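Local coordinates for flagellar motor switch protein FliG (Thermotoga maritima, PDB 5TDY) that probably forms part of the switch complex at the base of the flagellar basal body that sets the direction of motor rotation, here represented by its N-terminal domain, at residues K29-D32 with E33-E37. Numbering follows the deposited sequence.
Sequences KHLD and EETVE
Asp32 folds its side chain over the first turn of helix 33-44 and meets Thr35 there, the two side chains crossing at about a right angle. CB sits beside the peptide bond to Glu33 merely by covalent connection. CG then stands between the backbone N and the carbonyl carbon (chi1 55°), which turns the carboxylate toward the start of the helix and leaves Asp32 CG 3.3 Å from Thr35 OG1. Beyond it, Asp32 OD1 is the gripping atom: Thr35 N donates to it over 2.8 Å, nearly in line with the C-O bond and close to straight at the hydrogen (163°). The hydroxyl OG1 of Thr35 gives a second bond to Asp32 OD1 at 2.7 Å, arriving from above the carboxylate plane, 39° out of it. Asp32 OD2, 3.4 Å from Thr35 OG1 at a poor angle, makes no hydrogen bond with it, so one oxygen holds Thr35. These two donors restrain the carboxylate's rotation, and its negative charge would also suit the positive end of the helix dipole. On the main chain, Asp32 O accepts from Val36 N at 3.0 Å, closing the first helical turn. An apolar contact lies alongside, with Leu31 CB 3.9 Å from Val36 CG2. Leu31 and Thr35 also pack on a chain of another protein. The carboxylate bond to Thr35 N, three residues on, defines an aspartate N-cap, starting helix 33-44 of the FliG N-terminal domain.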
loop_
_atom_site.group_PDB
_atom_site.type_symbol
_atom_site.label_atom_id
_atom_site.label_comp_id
_atom_site.label_asym_id
_atom_site.label_seq_id
_atom_site.Cartn_x
_atom_site.Cartn_y
_atom_site.Cartn_z
ATOM N N LYS B 29 0.094 -18.135 0.902
ATOM C CA LYS B 29 -0.157 -19.305 1.739
ATOM C C LYS B 29 -1.234 -19.056 2.788
ATOM O O LYS B 29 -1.718 -20.012 3.395
ATOM C CB LYS B 29 1.152 -19.755 2.406
ATOM C CG LYS B 29 2.118 -20.398 1.409
ATOM C CD LYS B 29 3.559 -20.379 1.902
ATOM C CE LYS B 29 4.501 -21.007 0.874
ATOM N NZ LYS B 29 5.903 -21.106 1.381
ATOM N N HIS B 30 -1.641 -17.804 2.988
ATOM C CA HIS B 30 -2.745 -17.484 3.881
ATOM C C HIS B 30 -4.085 -17.495 3.169
ATOM O O HIS B 30 -5.097 -17.178 3.795
ATOM C CB HIS B 30 -2.527 -16.114 4.529
ATOM C CG HIS B 30 -1.337 -16.070 5.424
ATOM N ND1 HIS B 30 -1.419 -16.310 6.779
ATOM C CD2 HIS B 30 -0.028 -15.850 5.156
ATOM C CE1 HIS B 30 -0.212 -16.230 7.310
ATOM N NE2 HIS B 30 0.650 -15.950 6.348
ATOM N N LEU B 31 -4.100 -17.838 1.884
ATOM C CA LEU B 31 -5.294 -17.857 1.053
ATOM C C LEU B 31 -5.549 -19.277 0.580
ATOM O O LEU B 31 -4.614 -20.069 0.431
ATOM C CB LEU B 31 -5.138 -16.933 -0.155
ATOM C CG LEU B 31 -4.805 -15.491 0.251
ATOM C CD1 LEU B 31 -4.478 -14.636 -0.956
ATOM C CD2 LEU B 31 -5.971 -14.883 1.036
ATOM N N ASP B 32 -6.816 -19.595 0.327
ATOM C CA ASP B 32 -7.121 -20.944 -0.116
ATOM C C ASP B 32 -6.717 -21.140 -1.574
ATOM O O ASP B 32 -6.390 -20.195 -2.302
ATOM C CB ASP B 32 -8.605 -21.269 0.088
ATOM C CG ASP B 32 -9.519 -20.269 -0.566
ATOM O OD1 ASP B 32 -9.407 -20.066 -1.788
ATOM O OD2 ASP B 32 -10.366 -19.688 0.142
ATOM N N GLU B 33 -6.760 -22.410 -1.985
ATOM C CA GLU B 33 -6.269 -22.824 -3.294
ATOM C C GLU B 33 -6.992 -22.104 -4.428
ATOM O O GLU B 33 -6.352 -21.625 -5.370
ATOM C CB GLU B 33 -6.422 -24.344 -3.436
ATOM C CG GLU B 33 -5.522 -25.207 -2.518
ATOM C CD GLU B 33 -5.605 -24.884 -1.011
ATOM O OE1 GLU B 33 -4.535 -24.808 -0.368
ATOM O OE2 GLU B 33 -6.724 -24.716 -0.466
ATOM N N GLU B 34 -8.327 -22.002 -4.344
ATOM C CA GLU B 34 -9.089 -21.402 -5.439
ATOM C C GLU B 34 -8.839 -19.899 -5.543
ATOM O O GLU B 34 -8.790 -19.353 -6.650
ATOM C CB GLU B 34 -10.584 -21.690 -5.270
ATOM C CG GLU B 34 -11.515 -20.733 -6.024
ATOM C CD GLU B 34 -11.617 -20.994 -7.540
ATOM O OE1 GLU B 34 -12.755 -20.900 -8.062
ATOM O OE2 GLU B 34 -10.584 -21.273 -8.212
ATOM N N THR B 35 -8.713 -19.211 -4.409
ATOM C CA THR B 35 -8.366 -17.795 -4.437
ATOM C C THR B 35 -7.013 -17.588 -5.107
ATOM O O THR B 35 -6.851 -16.703 -5.959
ATOM C CB THR B 35 -8.339 -17.242 -3.009
ATOM O OG1 THR B 35 -9.597 -17.482 -2.374
ATOM C CG2 THR B 35 -8.034 -15.755 -3.008
ATOM N N VAL B 36 -6.029 -18.409 -4.728
ATOM C CA VAL B 36 -4.677 -18.288 -5.266
ATOM C C VAL B 36 -4.686 -18.448 -6.782
ATOM O O VAL B 36 -3.955 -17.752 -7.495
ATOM C CB VAL B 36 -3.746 -19.308 -4.582
ATOM C CG1 VAL B 36 -2.354 -19.334 -5.241
ATOM C CG2 VAL B 36 -3.627 -18.989 -3.090
ATOM N N GLU B 37 -5.526 -19.352 -7.299
ATOM C CA GLU B 37 -5.538 -19.597 -8.738
ATOM C C GLU B 37 -6.087 -18.394 -9.492
ATOM O O GLU B 37 -5.591 -18.045 -10.570
ATOM C CB GLU B 37 -6.357 -20.849 -9.066
ATOM C CG GLU B 37 -5.645 -22.157 -8.803
ATOM C CD GLU B 37 -4.717 -22.542 -9.935
ATOM O OE1 GLU B 37 -5.183 -22.571 -11.098
ATOM O OE2 GLU B 37 -3.524 -22.811 -9.668
#